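Local coordinates for DUF4783 domain-containing protein (Bacteroides fragilis, PDB 4OUQ), which is of unknown function but belongs to a family placed in the NTF2-like clan, whose members share an alpha+beta fold with a strongly curved sheet, at residues G7-V10 with A11-G15; T77-A81 with N82-R86. One frame throughout, in Å; residues are numbered along the deposited sequence.

Interaction 1: G7-V10 with A11-G15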
loop_
_atom_site.group_PDB
_atom_site.type_symbol
_atom_site.label_atom_id
_atom_site.label_comp_id
_atom_site.label_asym_id
_atom_site.label_seq_id
_atom_site.Cartn_x
_atom_site.Cartn_y
_atom_site.Cartn_z
ATOM N N GLY A 7 -0.895 -8.937 7.172
ATOM C CA GLY A 7 -1.954 -8.010 7.349
ATOM C C GLY A 7 -2.094 -6.951 6.256
ATOM O O GLY A 7 -3.170 -6.420 6.033
ATOM N N VAL A 8 -0.980 -6.585 5.636
ATOM C CA VAL A 8 -0.989 -5.624 4.553
ATOM C C VAL A 8 -1.719 -6.183 3.346
ATOM O O VAL A 8 -2.528 -5.521 2.756
ATOM C CB VAL A 8 0.420 -5.202 4.222
ATOM C CG1 VAL A 8 0.461 -4.430 2.907
ATOM C CG2 VAL A 8 0.981 -4.356 5.407
ATOM N N VAL A 9 -1.377 -7.422 3.012
ATOM C CA VAL A 9 -1.967 -8.092 1.842
ATOM C C VAL A 9 -3.471 -8.270 2.091
ATOM O O VAL A 9 -4.273 -8.013 1.232
ATOM C CB VAL A 9 -1.307 -9.445 1.601
ATOM C CG1 VAL A 9 -2.025 -10.173 0.464
ATOM C CG2 VAL A 9 0.160 -9.284 1.267
ATOM N N VAL A 10 -3.840 -8.669 3.298
ATOM C CA VAL A 10 -5.255 -8.832 3.676
ATOM C C VAL A 10 -5.986 -7.525 3.573
ATOM O O VAL A 10 -7.088 -7.454 3.043
ATOM C CB VAL A 10 -5.384 -9.447 5.106
ATOM C CG1 VAL A 10 -6.835 -9.434 5.558
ATOM C CG2 VAL A 10 -4.752 -10.859 5.136
ATOM N N ALA A 11 -5.362 -6.452 4.056
ATOM C CA ALA A 11 -6.014 -5.138 3.989
ATOM C C ALA A 11 -6.239 -4.680 2.545
ATOM O O ALA A 11 -7.319 -4.207 2.207
ATOM C CB ALA A 11 -5.200 -4.121 4.773
ATOM N N PHE A 12 -5.269 -4.866 1.700
ATOM C CA PHE A 12 -5.438 -4.504 0.270
ATOM C C PHE A 12 -6.508 -5.357 -0.384
ATOM O O PHE A 12 -7.317 -4.840 -1.146
ATOM C CB PHE A 12 -4.143 -4.633 -0.485
ATOM C CG PHE A 12 -3.254 -3.394 -0.414
ATOM C CD1 PHE A 12 -3.624 -2.178 -1.068
ATOM C CD2 PHE A 12 -2.039 -3.455 0.163
ATOM C CE1 PHE A 12 -2.805 -1.051 -0.965
ATOM C CE2 PHE A 12 -1.181 -2.330 0.204
ATOM C CZ PHE A 12 -1.597 -1.149 -0.311
ATOM N N LYS A 13 -6.550 -6.646 -0.076
ATOM C CA LYS A 13 -7.548 -7.534 -0.660
ATOM C C LYS A 13 -9.011 -7.081 -0.357
ATOM O O LYS A 13 -9.964 -7.339 -1.161
ATOM C CB LYS A 13 -7.338 -8.960 -0.132
ATOM C CG LYS A 13 -6.213 -9.743 -0.804
ATOM C CD LYS A 13 -5.975 -11.089 -0.116
ATOM C CE LYS A 13 -4.979 -11.932 -0.893
ATOM N NZ LYS A 13 -5.590 -12.465 -2.137
ATOM N N LYS A 14 -9.205 -6.419 0.790
ATOM C CA LYS A 14 -10.525 -5.901 1.213
ATOM C C LYS A 14 -10.744 -4.402 0.928
ATOM O O LYS A 14 -11.855 -3.871 1.151
ATOM C CB LYS A 14 -10.681 -6.141 2.702
ATOM C CG LYS A 14 -10.552 -7.586 3.078
ATOM C CD LYS A 14 -11.008 -7.852 4.483
ATOM C CE LYS A 14 -10.042 -7.297 5.498
ATOM N NZ LYS A 14 -10.489 -7.794 6.808
ATOM N N GLY A 15 -9.691 -3.683 0.489
ATOM C CA GLY A 15 -9.749 -2.254 0.364
ATOM C C GLY A 15 -10.043 -1.586 1.685
ATOM O O GLY A 15 -10.870 -0.693 1.777
#
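Ala11, Phe12, Lys13 and Lys14 each send their backbone N-H to the carbonyl oxygen four residues back, on Gly7, Val8, Val9 and Val10, and so close the last turns of helix 6-14, at 3.0 Å for Phe12 N to Val8 O and for Lys13 N to Val9 O, and at a longer 3.3 Å for Lys14 N to Val10 O.

Three pairs of side chains run alongside one another, each joining a valine to the residue four places on. Val8 places CG1 against the CD2-CE2 side of the Phe12 ring, 3.8 Å from CE2. That methyl is the one turned away from the backbone N (chi1 168°). Apolar side chains suit this buried flank, where Val8 also meets Phe91 and Phe12 reaches Ile87, both on strand 83-94; the ring of Phe60 packs on Phe12 from strand 57-67. This is a helix laid over the curved sheet, as in the NTF2-like fold.

On the next flank Val9 CG1 touches Lys13 CE at 3.7 Å. The lysine chain is extended until chi4 (-73°) bends its end, and NZ finds the carbonyl oxygen of Phe60. Val10 and Lys14 also lie alongside, CG1 to CE at 3.9 Å, but Lys14 bends earlier, at chi3 (-72°), and its NZ goes on to a salt bridge with Glu19. Long aliphatic stems with charged ends fit such borders between core and solvent. Ala11, small enough for a close approach, meets Leu20 and Glu19 of helix 17-21. Gly15 ends the helix in a Schellman motif, its N bonded to Phe12 O; glycine takes the positive phi readily, having no side chain to clash.

Interaction 2: T77-A81 with N82-R86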
loop_
_atom_site.group_PDB
_atom_site.type_symbol
_atom_site.label_atom_id
_atom_site.label_comp_id
_atom_site.label_asym_id
_atom_site.label_seq_id
_atom_site.Cartn_x
_atom_site.Cartn_y
_atom_site.Cartn_z
ATOM N N THR A 77 -1.203 -6.657 -7.903
ATOM C CA THR A 77 -2.263 -6.162 -8.778
ATOM C C THR A 77 -3.557 -6.133 -7.989
ATOM O O THR A 77 -3.979 -7.172 -7.410
ATOM C CB THR A 77 -2.393 -7.037 -10.062
ATOM O OG1 THR A 77 -1.125 -7.008 -10.787
ATOM C CG2 THR A 77 -3.485 -6.520 -10.926
ATOM N N LEU A 78 -4.160 -4.941 -7.915
ATOM C CA LEU A 78 -5.419 -4.681 -7.239
ATOM C C LEU A 78 -6.528 -4.649 -8.269
ATOM O O LEU A 78 -6.410 -3.949 -9.285
ATOM C CB LEU A 78 -5.334 -3.323 -6.560
ATOM C CG LEU A 78 -6.471 -2.911 -5.637
ATOM C CD1 LEU A 78 -6.366 -3.722 -4.337
ATOM C CD2 LEU A 78 -6.503 -1.417 -5.390
ATOM N N THR A 79 -7.532 -5.498 -8.094
ATOM C CA THR A 79 -8.687 -5.520 -9.005
ATOM C C THR A 79 -9.825 -4.724 -8.351
ATOM O O THR A 79 -10.047 -4.795 -7.155
ATOM C CB THR A 79 -9.101 -6.954 -9.358
ATOM O OG1 THR A 79 -9.585 -7.666 -8.190
ATOM C CG2 THR A 79 -7.980 -7.679 -9.958
ATOM N N THR A 80 -10.455 -3.834 -9.132
ATOM C CA THR A 80 -11.490 -2.982 -8.630
ATOM C C THR A 80 -12.679 -2.868 -9.635
ATOM O O THR A 80 -12.547 -3.234 -10.824
ATOM C CB THR A 80 -10.984 -1.547 -8.328
ATOM O OG1 THR A 80 -10.925 -0.793 -9.548
ATOM C CG2 THR A 80 -9.583 -1.534 -7.691
ATOM N N ALA A 81 -13.749 -2.219 -9.173
ATOM C CA ALA A 81 -14.927 -1.943 -10.024
ATOM C C ALA A 81 -14.563 -1.063 -11.220
ATOM O O ALA A 81 -15.303 -1.027 -12.185
ATOM C CB ALA A 81 -15.977 -1.264 -9.228
ATOM N N ASN A 82 -13.458 -0.312 -11.081
ATOM C CA ASN A 82 -12.914 0.586 -12.160
ATOM C C ASN A 82 -11.675 0.059 -12.837
ATOM O O ASN A 82 -10.931 0.817 -13.482
ATOM C CB ASN A 82 -12.659 1.991 -11.599
ATOM C CG ASN A 82 -13.918 2.628 -11.070
ATOM O OD1 ASN A 82 -15.003 2.428 -11.592
ATOM N ND2 ASN A 82 -13.776 3.368 -9.991
ATOM N N GLY A 83 -11.458 -1.261 -12.739
ATOM C CA GLY A 83 -10.373 -1.899 -13.384
ATOM C C GLY A 83 -9.157 -2.066 -12.476
ATOM O O GLY A 83 -9.239 -1.933 -11.249
ATOM N N ASN A 84 -8.063 -2.506 -13.076
ATOM C CA ASN A 84 -6.890 -2.931 -12.311
ATOM C C ASN A 84 -5.920 -1.792 -12.035
ATOM O O ASN A 84 -5.741 -0.870 -12.895
ATOM C CB ASN A 84 -6.117 -4.037 -13.039
ATOM C CG ASN A 84 -6.857 -5.372 -13.095
ATOM O OD1 ASN A 84 -8.004 -5.525 -12.637
ATOM N ND2 ASN A 84 -6.196 -6.346 -13.672
ATOM N N PHE A 85 -5.259 -1.899 -10.891
ATOM C CA PHE A 85 -4.157 -1.005 -10.496
ATOM C C PHE A 85 -2.971 -1.856 -10.111
ATOM O O PHE A 85 -3.133 -2.845 -9.374
ATOM C CB PHE A 85 -4.565 -0.115 -9.316
ATOM C CG PHE A 85 -5.683 0.853 -9.618
ATOM C CD1 PHE A 85 -7.026 0.414 -9.669
ATOM C CD2 PHE A 85 -5.433 2.196 -9.875
ATOM C CE1 PHE A 85 -8.035 1.292 -9.940
ATOM C CE2 PHE A 85 -6.442 3.065 -10.115
ATOM C CZ PHE A 85 -7.750 2.614 -10.182
ATOM N N ARG A 86 -1.774 -1.369 -10.440
ATOM C CA ARG A 86 -0.550 -1.963 -10.032
ATOM C C ARG A 86 -0.059 -1.235 -8.772
ATOM O O ARG A 86 -0.030 -0.031 -8.748
ATOM C CB ARG A 86 0.417 -1.846 -11.127
ATOM C CG ARG A 86 0.312 -2.998 -12.149
ATOM C CD ARG A 86 1.181 -4.223 -11.809
ATOM N NE ARG A 86 2.589 -3.833 -11.781
ATOM C CZ ARG A 86 3.167 -3.305 -10.731
ATOM N NH1 ARG A 86 2.578 -3.351 -9.499
ATOM N NH2 ARG A 86 4.379 -2.856 -10.846
#
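Thr80 folds its hydroxyl back over the turn that joins strands 72-80 and 83-94 into a beta hairpin. With chi1 at 81°, OG1 sits between its own backbone N and carbonyl carbon, where it donates to Gly83 O at 2.7 Å, in the carbonyl plane and on a lone pair, and accepts the N-H of Asn82 at 3.0 Å, an ST turn. The type I turn from Thr80 to Gly83 is closed by Gly83 N bonding to Thr80 O; glycine fits because its phi of 95° would jam a side chain against the preceding carbonyl.

The same OG1 lies in the plane of the Phe85 ring, at its edge, 3.6 Å from CE1, while Thr80 CG2 meets CD1. Leu78 and Phe85, a hydrogen-bonded antiparallel pair (Leu78 N to Phe85 O and Phe85 N to Leu78 O, both 2.8 Å), turn their apolar side chains to this face; Phe51 meets the ring edge-to-face. On the other face Asn84 lies beside Thr79, its OD1 3.4 Å from CG2, and Thr79 OG1 bonds to Ser58.

Thr80 OG1 thus gives its proton to Gly83 O while accepting that of Asn82 N: one side chain serves two backbone groups.

Overall arrangement
Interaction 1 comes first along the chain, within helix 6-14, and interaction 2 follows much later, at the tip of the hairpin formed by strands 72-80 and 83-94. Their centres are about 13 Å apart, yet they touch: Phe12 O lies 3.5 Å from Leu78 CD1. Phe60 of strand 57-67, next to strand 72-80 in the mixed sheet, links them further, meeting both Phe12 and Leu78. The apolar face of the hairpin therefore joins the layer on which the helix rests. Both lie in a single domain, so the N-terminal helix and a sheet segment from the later chain share one hydrophobic core.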